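Local structure of putative polyphosphate kinase 2 family protein (Arthrobacter aurescens, 3RHF) at residues V10-S15 with A253-Q258; D191-R196 with A216-W221; A199-P204 with W208-G213. The protein probably acts as a polyphosphate kinase of the PPK2 family, transferring phosphate between polyphosphate and nucleotides. All blocks are in the same frame, centred on the assembly; numbering follows the deposited sequence.

Contact 1 (V10-S15 with A253-Q258); sequences VEFAKS and ARIAVQ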
loop_
_atom_site.group_PDB
_atom_site.type_symbol
_atom_site.label_atom_id
_atom_site.label_comp_id
_atom_site.label_asym_id
_atom_site.label_seq_id
_atom_site.Cartn_x
_atom_site.Cartn_y
_atom_site.Cartn_z
ATOM N N VAL A 10 2.942 20.514 -16.796
ATOM C CA VAL A 10 3.434 20.301 -18.124
ATOM C C VAL A 10 3.394 18.790 -18.352
ATOM O O VAL A 10 4.016 18.013 -17.630
ATOM C CB VAL A 10 4.881 20.852 -18.270
ATOM C CG1 VAL A 10 5.387 20.621 -19.682
ATOM C CG2 VAL A 10 4.965 22.360 -17.909
ATOM N N GLU A 11 2.619 18.387 -19.346
ATOM C CA GLU A 11 2.414 17.001 -19.704
ATOM C C GLU A 11 3.503 16.530 -20.624
ATOM O O GLU A 11 4.229 17.323 -21.196
ATOM C CB GLU A 11 1.123 16.860 -20.496
ATOM C CG GLU A 11 -0.129 17.404 -19.870
ATOM C CD GLU A 11 -0.626 16.580 -18.687
ATOM O OE1 GLU A 11 -0.325 15.349 -18.595
ATOM O OE2 GLU A 11 -1.340 17.190 -17.837
ATOM N N PHE A 12 3.581 15.229 -20.826
ATOM C CA PHE A 12 4.529 14.685 -21.766
ATOM C C PHE A 12 4.228 15.208 -23.175
ATOM O O PHE A 12 3.067 15.212 -23.600
ATOM C CB PHE A 12 4.486 13.136 -21.740
ATOM C CG PHE A 12 5.354 12.549 -20.687
ATOM C CD1 PHE A 12 6.624 12.131 -20.987
ATOM C CD2 PHE A 12 4.911 12.468 -19.381
ATOM C CE1 PHE A 12 7.456 11.617 -19.999
ATOM C CE2 PHE A 12 5.711 11.965 -18.413
ATOM C CZ PHE A 12 7.016 11.541 -18.721
ATOM N N ALA A 13 5.273 15.632 -23.887
ATOM C CA ALA A 13 5.138 16.052 -25.288
ATOM C C ALA A 13 5.021 14.818 -26.135
ATOM O O ALA A 13 4.217 14.788 -27.045
ATOM C CB ALA A 13 6.310 16.890 -25.773
ATOM N N LYS A 14 5.831 13.805 -25.871
ATOM C CA LYS A 14 5.636 12.532 -26.536
ATOM C C LYS A 14 5.475 11.430 -25.465
ATOM O O LYS A 14 6.111 11.475 -24.393
ATOM C CB LYS A 14 6.763 12.240 -27.574
ATOM N N SER A 15 4.606 10.464 -25.747
ATOM C CA SER A 15 4.332 9.381 -24.821
ATOM C C SER A 15 5.556 8.495 -24.558
ATOM O O SER A 15 6.249 8.105 -25.478
ATOM C CB SER A 15 3.217 8.493 -25.361
ATOM O OG SER A 15 3.085 7.372 -24.503
ATOM N N ALA A 253 12.013 9.739 -13.629
ATOM C CA ALA A 253 11.618 8.331 -13.560
ATOM C C ALA A 253 10.238 8.198 -12.918
ATOM O O ALA A 253 9.425 7.431 -13.394
ATOM C CB ALA A 253 12.641 7.513 -12.802
ATOM N N ARG A 254 9.953 8.951 -11.867
ATOM C CA ARG A 254 8.655 8.850 -11.275
ATOM C C ARG A 254 7.541 9.175 -12.263
ATOM O O ARG A 254 6.539 8.447 -12.288
ATOM C CB ARG A 254 8.514 9.775 -10.094
ATOM C CG ARG A 254 9.318 9.374 -8.906
ATOM C CD ARG A 254 9.267 10.433 -7.839
ATOM N NE ARG A 254 10.329 10.186 -6.859
ATOM C CZ ARG A 254 11.212 11.089 -6.397
ATOM N NH1 ARG A 254 11.199 12.370 -6.760
ATOM N NH2 ARG A 254 12.098 10.703 -5.499
ATOM N N ILE A 255 7.655 10.271 -13.018
ATOM C CA ILE A 255 6.600 10.630 -13.941
ATOM C C ILE A 255 6.587 9.769 -15.194
ATOM O O ILE A 255 5.583 9.686 -15.878
ATOM C CB ILE A 255 6.626 12.095 -14.349
ATOM C CG1 ILE A 255 7.994 12.488 -14.964
ATOM C CG2 ILE A 255 6.247 12.953 -13.179
ATOM C CD1 ILE A 255 8.014 13.911 -15.556
ATOM N N ALA A 256 7.697 9.113 -15.494
ATOM C CA ALA A 256 7.747 8.281 -16.708
ATOM C C ALA A 256 7.058 6.953 -16.381
ATOM O O ALA A 256 6.244 6.446 -17.161
ATOM C CB ALA A 256 9.199 8.090 -17.212
ATOM N N VAL A 257 7.351 6.427 -15.197
ATOM C CA VAL A 257 6.691 5.226 -14.755
ATOM C C VAL A 257 5.221 5.510 -14.637
ATOM O O VAL A 257 4.390 4.790 -15.220
ATOM C CB VAL A 257 7.283 4.624 -13.478
ATOM C CG1 VAL A 257 6.420 3.469 -13.033
ATOM C CG2 VAL A 257 8.685 4.057 -13.741
ATOM N N GLN A 258 4.864 6.592 -13.961
ATOM C CA GLN A 258 3.428 6.861 -13.833
ATOM C C GLN A 258 2.701 7.049 -15.147
ATOM O O GLN A 258 1.585 6.540 -15.306
ATOM C CB GLN A 258 3.081 7.966 -12.800
ATOM C CG GLN A 258 2.764 7.270 -11.488
ATOM C CD GLN A 258 2.416 8.154 -10.327
ATOM O OE1 GLN A 258 2.998 8.009 -9.245
ATOM N NE2 GLN A 258 1.414 9.031 -10.503
#
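The Phe12 ring overlaps the backbone of Ile255 and Ala256 and their side chains as well. It meets the helix with its CE2-CZ corner. The approach is oblique. CE2 comes to 3.4 Å from Ile255 O, and CZ to 3.9 Å from Ala256 CA. The Ile255 side chain adds an apolar surface beside this corner. Its CG1 is 4.0 Å from Phe12 CZ, and its CD1 is 4.1 Å from the same atom. With chi1 at 56°, Ile255 tucks CG1 over its own backbone, which keeps both CG1 and CD1 close to the CE2-CZ edge. The methyl of Ala256 is a looser neighbour, with CB 4.4 Å from Phe12 CZ. No hydrogen bond crosses between the two segments. The contact is one aromatic side chain set into the surface of a helix, and it buries only 114 Å². Ile255 O is nevertheless not left without a polar partner, since it accepts a hydrogen bond from Gln53 NE2. The Phe12 ring is also met by the ring of Tyr39, which touches Ile255 too, so an aromatic pair covers this part of the helix. Farther along the loop, Ser15 is the N-cap of helix 16-19. Its OG is hydrogen-bonded to Ala17 N and also to Asp263 OD2, which ties the loop to helix 250-266. The arrangement is plain packing of an N-terminal loop on a helix of the α/β/α sandwich of a P-loop kinase fold. The loop 10-15 runs past helix 250-266, which follows strand 242-246 at one edge of the parallel sheet. Helix 250-266 also meets helix 43-69, through Arg254 and Gln258, and helix 88-98, through Ala253 and Val257.

Contact 2 (D191-R196 with A216-W221); sequences DEQKKR and AERAYW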
loop_
_atom_site.group_PDB
_atom_site.type_symbol
_atom_site.label_atom_id
_atom_site.label_comp_id
_atom_site.label_asym_id
_atom_site.label_seq_id
_atom_site.Cartn_x
_atom_site.Cartn_y
_atom_site.Cartn_z
ATOM N N ASP A 191 28.294 5.823 -12.355
ATOM C CA ASP A 191 28.662 6.895 -11.414
ATOM C C ASP A 191 27.556 7.367 -10.491
ATOM O O ASP A 191 27.807 7.659 -9.317
ATOM C CB ASP A 191 29.200 8.104 -12.168
ATOM C CG ASP A 191 30.587 7.882 -12.693
ATOM O OD1 ASP A 191 31.298 6.974 -12.125
ATOM O OD2 ASP A 191 30.921 8.619 -13.670
ATOM N N GLU A 192 26.344 7.480 -11.036
ATOM C CA GLU A 192 25.151 7.753 -10.221
ATOM C C GLU A 192 25.007 6.756 -9.063
ATOM O O GLU A 192 24.675 7.164 -7.949
ATOM C CB GLU A 192 23.876 7.752 -11.071
ATOM C CG GLU A 192 22.646 8.338 -10.373
ATOM C CD GLU A 192 22.803 9.793 -9.924
ATOM O OE1 GLU A 192 23.504 10.580 -10.591
ATOM O OE2 GLU A 192 22.214 10.151 -8.889
ATOM N N GLN A 193 25.257 5.472 -9.315
ATOM C CA GLN A 193 25.191 4.502 -8.232
ATOM C C GLN A 193 26.208 4.853 -7.131
ATOM O O GLN A 193 25.894 4.831 -5.931
ATOM C CB GLN A 193 25.486 3.112 -8.741
ATOM C CG GLN A 193 24.741 2.073 -8.070
ATOM C CD GLN A 193 25.568 0.915 -7.579
ATOM O OE1 GLN A 193 26.717 1.093 -7.220
ATOM N NE2 GLN A 193 24.932 -0.282 -7.464
ATOM N N LYS A 194 27.426 5.165 -7.560
ATOM C CA LYS A 194 28.495 5.567 -6.651
ATOM C C LYS A 194 28.072 6.791 -5.847
ATOM O O LYS A 194 28.189 6.807 -4.631
ATOM C CB LYS A 194 29.813 5.801 -7.410
ATOM C CG LYS A 194 30.884 6.488 -6.592
ATOM C CD LYS A 194 32.338 6.069 -6.951
ATOM C CE LYS A 194 32.815 6.511 -8.331
ATOM N NZ LYS A 194 34.292 6.174 -8.509
ATOM N N LYS A 195 27.546 7.794 -6.534
ATOM C CA LYS A 195 27.046 8.997 -5.873
ATOM C C LYS A 195 25.975 8.638 -4.835
ATOM O O LYS A 195 25.928 9.195 -3.749
ATOM C CB LYS A 195 26.486 9.940 -6.934
ATOM C CG LYS A 195 26.319 11.407 -6.500
ATOM C CD LYS A 195 25.464 12.246 -7.503
ATOM C CE LYS A 195 24.705 13.470 -6.867
ATOM N NZ LYS A 195 23.628 14.008 -7.818
ATOM N N ARG A 196 25.122 7.676 -5.163
ATOM C CA ARG A 196 24.066 7.293 -4.255
ATOM C C ARG A 196 24.571 6.494 -3.044
ATOM O O ARG A 196 24.102 6.742 -1.931
ATOM C CB ARG A 196 22.896 6.608 -4.995
ATOM C CG ARG A 196 22.155 7.608 -5.851
ATOM C CD ARG A 196 21.069 7.019 -6.704
ATOM N NE ARG A 196 20.558 7.996 -7.673
ATOM C CZ ARG A 196 19.463 7.824 -8.415
ATOM N NH1 ARG A 196 18.723 6.730 -8.300
ATOM N NH2 ARG A 196 19.126 8.706 -9.305
ATOM N N ALA A 216 30.239 -4.802 -3.561
ATOM C CA ALA A 216 30.616 -6.067 -4.205
ATOM C C ALA A 216 30.226 -6.061 -5.678
ATOM O O ALA A 216 31.069 -6.199 -6.546
ATOM C CB ALA A 216 29.957 -7.268 -3.490
ATOM N N GLU A 217 28.954 -5.847 -5.964
ATOM C CA GLU A 217 28.444 -6.061 -7.311
ATOM C C GLU A 217 28.815 -4.967 -8.310
ATOM O O GLU A 217 28.638 -5.179 -9.501
ATOM C CB GLU A 217 26.922 -6.281 -7.294
ATOM C CG GLU A 217 26.438 -7.416 -6.352
ATOM C CD GLU A 217 26.191 -8.783 -7.026
ATOM O OE1 GLU A 217 26.801 -9.100 -8.075
ATOM O OE2 GLU A 217 25.370 -9.550 -6.477
ATOM N N ARG A 218 29.340 -3.823 -7.860
ATOM C CA ARG A 218 29.854 -2.813 -8.805
ATOM C C ARG A 218 30.949 -3.425 -9.677
ATOM O O ARG A 218 31.095 -3.087 -10.848
ATOM C CB ARG A 218 30.437 -1.580 -8.100
ATOM C CG ARG A 218 29.435 -0.648 -7.476
ATOM C CD ARG A 218 30.093 0.559 -6.780
ATOM N NE ARG A 218 30.886 1.408 -7.687
ATOM C CZ ARG A 218 30.380 2.201 -8.636
ATOM N NH1 ARG A 218 31.192 2.928 -9.392
ATOM N NH2 ARG A 218 29.068 2.291 -8.840
ATOM N N ALA A 219 31.725 -4.323 -9.085
ATOM C CA ALA A 219 32.755 -5.038 -9.806
ATOM C C ALA A 219 32.134 -5.756 -11.020
ATOM O O ALA A 219 32.788 -5.919 -12.040
ATOM C CB ALA A 219 33.467 -6.013 -8.868
ATOM N N TYR A 220 30.855 -6.128 -10.930
ATOM C CA TYR A 220 30.201 -6.815 -12.020
ATOM C C TYR A 220 29.297 -5.934 -12.871
ATOM O O TYR A 220 28.530 -6.434 -13.696
ATOM C CB TYR A 220 29.442 -8.019 -11.481
ATOM C CG TYR A 220 30.342 -9.060 -10.849
ATOM C CD1 TYR A 220 30.915 -10.076 -11.604
ATOM C CD2 TYR A 220 30.625 -9.020 -9.492
ATOM C CE1 TYR A 220 31.758 -11.038 -10.999
ATOM C CE2 TYR A 220 31.459 -9.960 -8.884
ATOM C CZ TYR A 220 32.021 -10.959 -9.638
ATOM O OH TYR A 220 32.837 -11.864 -9.021
ATOM N N TRP A 221 29.456 -4.628 -12.759
ATOM C CA TRP A 221 28.529 -3.709 -13.403
ATOM C C TRP A 221 28.313 -3.912 -14.912
ATOM O O TRP A 221 27.182 -3.812 -15.395
ATOM C CB TRP A 221 28.911 -2.242 -13.128
ATOM C CG TRP A 221 27.912 -1.258 -13.702
ATOM C CD1 TRP A 221 27.838 -0.843 -14.985
ATOM C CD2 TRP A 221 26.844 -0.607 -13.015
ATOM N NE1 TRP A 221 26.816 0.052 -15.146
ATOM C CE2 TRP A 221 26.182 0.206 -13.952
ATOM C CE3 TRP A 221 26.389 -0.628 -11.695
ATOM C CZ2 TRP A 221 25.106 1.004 -13.625
ATOM C CZ3 TRP A 221 25.308 0.147 -11.361
ATOM C CH2 TRP A 221 24.664 0.955 -12.330
#
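Arg218 runs straight as far as CD and then turns at chi3 (61°), while Gln193 bends at chi2. The side chains run past one another head to tail, and amide and guanidinium meet between the backbones. The setting is a helical projection that follows strand 179-187 of the P-loop kinase fold, in a place consistent with the lid of such enzymes. Helix 190-202 supplies one side, and the end of helix 212-218 with the type I turn Arg218-Trp221 supplies the other. Arg218 NH2 donates to Gln193 OE1 over 3.1 Å, with a nearly straight N-H (163°). The oxygen lies in the guanidinium plane. The donor, however, stands 42° out of the carbonyl plane, so the bond does not follow a lone pair. NH2 also donates to Lys190 O, and its two bonds would hold the guanidinium against turning. Lys194 crosses Arg218 at about a right angle. Its CB lies over one guanidinium face, toward the rim, 3.8 Å from Arg218 NH1. The Lys194 and Arg218 charges are close, with NZ 4.6 Å from NH1. The second subunit probably eases this. Ser289 O of that subunit accepts from Arg218 NH1, and its Val287 O takes a weak bond from Lys194 NZ. Elsewhere on helix 190-202, Arg196 NE makes a salt bridge to Glu192 OE2 over 3.0 Å, one turn back. Trp221 also packs against Gln193. The six-membered ring of Trp221 reaches helix 190-202. The amide stands nearly upright to the indole. Gln193 NE2 lies at the ring edge, in its plane, 3.9 Å from Trp221 CZ3.

Contact 3 (A199-P204 with W208-G213); sequences ARLDDP and WKYSRG. With PO4 (phosphate ion), chain H.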
loop_
_atom_site.group_PDB
_atom_site.type_symbol
_atom_site.label_atom_id
_atom_site.label_comp_id
_atom_site.label_asym_id
_atom_site.label_seq_id
_atom_site.Cartn_x
_atom_site.Cartn_y
_atom_site.Cartn_z
ATOM N N ALA A 199 26.162 8.909 -0.737
ATOM C CA ALA A 199 25.111 9.647 -0.003
ATOM C C ALA A 199 24.514 8.814 1.149
ATOM O O ALA A 199 24.238 9.343 2.226
ATOM C CB ALA A 199 24.049 10.194 -0.933
ATOM N N ARG A 200 24.400 7.506 1.000
ATOM C CA ARG A 200 23.933 6.737 2.160
ATOM C C ARG A 200 24.918 6.775 3.317
ATOM O O ARG A 200 24.523 6.886 4.499
ATOM C CB ARG A 200 23.665 5.304 1.788
ATOM C CG ARG A 200 22.627 5.214 0.731
ATOM C CD ARG A 200 22.120 3.837 0.604
ATOM N NE ARG A 200 20.966 3.752 -0.273
ATOM C CZ ARG A 200 20.561 2.604 -0.790
ATOM N NH1 ARG A 200 21.252 1.498 -0.531
ATOM N NH2 ARG A 200 19.488 2.552 -1.577
ATOM N N LEU A 201 26.203 6.682 2.998
ATOM C CA LEU A 201 27.224 6.730 4.048
ATOM C C LEU A 201 27.331 8.127 4.705
ATOM O O LEU A 201 27.521 8.225 5.903
ATOM C CB LEU A 201 28.533 6.247 3.466
ATOM C CG LEU A 201 28.450 4.815 2.955
ATOM C CD1 LEU A 201 29.675 4.401 2.187
ATOM C CD2 LEU A 201 28.207 3.884 4.132
ATOM N N ASP A 202 27.142 9.195 3.922
ATOM C CA ASP A 202 27.160 10.576 4.431
ATOM C C ASP A 202 25.885 10.992 5.218
ATOM O O ASP A 202 25.894 11.977 5.930
ATOM C CB ASP A 202 27.391 11.572 3.276
ATOM C CG ASP A 202 28.817 11.491 2.664
ATOM O OD1 ASP A 202 29.734 10.825 3.219
ATOM O OD2 ASP A 202 29.029 12.101 1.590
ATOM N N ASP A 203 24.784 10.256 5.106
ATOM C CA ASP A 203 23.584 10.620 5.852
ATOM C C ASP A 203 23.322 9.571 6.890
ATOM O O ASP A 203 23.033 8.451 6.533
ATOM C CB ASP A 203 22.400 10.726 4.911
ATOM C CG ASP A 203 21.163 11.223 5.578
ATOM O OD1 ASP A 203 21.119 11.291 6.814
ATOM O OD2 ASP A 203 20.214 11.550 4.844
ATOM N N PRO A 204 23.444 9.932 8.185
ATOM C CA PRO A 204 23.191 9.034 9.334
ATOM C C PRO A 204 21.825 8.386 9.301
ATOM O O PRO A 204 21.668 7.239 9.698
ATOM C CB PRO A 204 23.263 9.964 10.566
ATOM C CG PRO A 204 24.091 11.107 10.141
ATOM C CD PRO A 204 23.928 11.259 8.623
ATOM N N TRP A 208 21.437 2.623 8.095
ATOM C CA TRP A 208 20.737 1.330 8.183
ATOM C C TRP A 208 20.516 0.658 6.815
ATOM O O TRP A 208 20.366 -0.559 6.760
ATOM C CB TRP A 208 19.404 1.463 8.908
ATOM C CG TRP A 208 18.389 2.185 8.145
ATOM C CD1 TRP A 208 18.199 3.511 8.135
ATOM C CD2 TRP A 208 17.408 1.629 7.277
ATOM N NE1 TRP A 208 17.167 3.837 7.321
ATOM C CE2 TRP A 208 16.654 2.694 6.778
ATOM C CE3 TRP A 208 17.104 0.335 6.863
ATOM C CZ2 TRP A 208 15.607 2.518 5.875
ATOM C CZ3 TRP A 208 16.060 0.152 5.965
ATOM C CH2 TRP A 208 15.321 1.236 5.482
ATOM N N LYS A 209 20.496 1.432 5.733
ATOM C CA LYS A 209 20.246 0.862 4.410
ATOM C C LYS A 209 21.498 0.439 3.683
ATOM O O LYS A 209 21.396 -0.219 2.671
ATOM C CB LYS A 209 19.588 1.877 3.464
ATOM C CG LYS A 209 18.209 2.242 3.770
ATOM C CD LYS A 209 17.811 3.609 3.127
ATOM C CE LYS A 209 16.760 3.466 2.002
ATOM N NZ LYS A 209 16.045 4.753 1.788
ATOM N N TYR A 210 22.669 0.888 4.112
ATOM C CA TYR A 210 23.862 0.635 3.306
ATOM C C TYR A 210 24.187 -0.862 3.332
ATOM O O TYR A 210 24.137 -1.492 4.376
ATOM C CB TYR A 210 25.065 1.463 3.753
ATOM C CG TYR A 210 26.307 1.074 2.988
ATOM C CD1 TYR A 210 26.629 1.683 1.796
ATOM C CD2 TYR A 210 27.109 0.038 3.428
ATOM C CE1 TYR A 210 27.720 1.289 1.068
ATOM C CE2 TYR A 210 28.196 -0.349 2.724
ATOM C CZ TYR A 210 28.518 0.273 1.540
ATOM O OH TYR A 210 29.675 -0.132 0.858
ATOM N N SER A 211 24.492 -1.427 2.176
ATOM C CA SER A 211 24.844 -2.836 2.107
ATOM C C SER A 211 26.166 -3.021 1.374
ATOM O O SER A 211 26.324 -2.553 0.240
ATOM C CB SER A 211 23.764 -3.614 1.381
ATOM O OG SER A 211 24.098 -4.990 1.392
ATOM N N ARG A 212 27.116 -3.683 2.028
ATOM C CA ARG A 212 28.377 -3.999 1.389
ATOM C C ARG A 212 28.129 -4.734 0.073
ATOM O O ARG A 212 28.868 -4.532 -0.894
ATOM C CB ARG A 212 29.240 -4.872 2.297
ATOM C CG ARG A 212 30.397 -5.629 1.574
ATOM C CD ARG A 212 31.497 -4.698 1.039
ATOM N NE ARG A 212 32.204 -4.012 2.118
ATOM C CZ ARG A 212 33.121 -4.570 2.913
ATOM N NH1 ARG A 212 33.480 -5.838 2.748
ATOM N NH2 ARG A 212 33.687 -3.852 3.884
ATOM N N GLY A 213 27.107 -5.595 0.052
ATOM C CA GLY A 213 26.707 -6.300 -1.151
ATOM C C GLY A 213 26.544 -5.434 -2.396
ATOM O O GLY A 213 26.775 -5.912 -3.521
HETATM P P PO4 H . 17.749 6.327 -0.716
HETATM O O1 PO4 H . 19.182 5.939 -0.339
HETATM O O2 PO4 H . 17.041 6.726 0.564
HETATM O O3 PO4 H . 17.673 7.581 -1.574
HETATM O O4 PO4 H . 17.107 5.170 -1.485
HETATM O O HOH W 1 23.567 0.122 -0.075
HETATM O O HOH W 2 20.796 4.858 9.907
#
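Arg200 and Lys209 bring two positive side chains to one phosphate ion, with Lys209 CB lying over a face of the guanidinium. The ion probably comes from the crystallisation liquor, but it may mark an anion site. Arg200 is extended from CG to NE, and NE donates to phosphate O1 over 2.8 Å (159°), in the guanidinium plane. Lys209 NZ reaches phosphate O2, though the modelled 2.5 Å is doubtfully short. On the other side of the guanidinium, Arg200 NH1 makes a weak bond to water 1, which also accepts from Ser211 N over 2.9 Å. Cut back to an alanine, Arg200 would lack the guanidinium, and the phosphate would probably be held more loosely, with water 1 left to Ser211 N. A separate apolar contact lies alongside. Leu201 CD2 sits over the Tyr210 ring, 3.8 Å from its centroid and 23° off the normal, a CH-pi contact. Tyr210 OH is hydrogen-bonded to Glu282 of the second subunit. Water 2 joins Pro204 O to Trp208 N across the loop. The contact ties the C-terminal end of helix 190-202 to the loop leading into helix 212-218, at the outer end of the helical projection. Helix 279-287 of the second subunit packs on Leu201 and Tyr210, and Trp272 of that subunit lies nearly parallel to Trp208.

Overall arrangement
Contact 1 belongs to the body of the fold, where an N-terminal loop packs on helix 250-266. Contacts 2 and 3 lie farther from the chain centre and share helices 190-202 and 212-218. Contact 2 is at the base of that pair and is buried; contact 3 is at the outer end and only partly so. Their centres are about 13 Å apart, and the centre of contact 1 is about 27 and 30 Å from theirs. The chemistry follows the place. Contact 1 is apolar, contact 2 combines an amide-guanidinium bond with an indole, and contact 3 relies on a phosphate, waters and a CH-pi pair. The second subunit touches contacts 2 and 3, not contact 1.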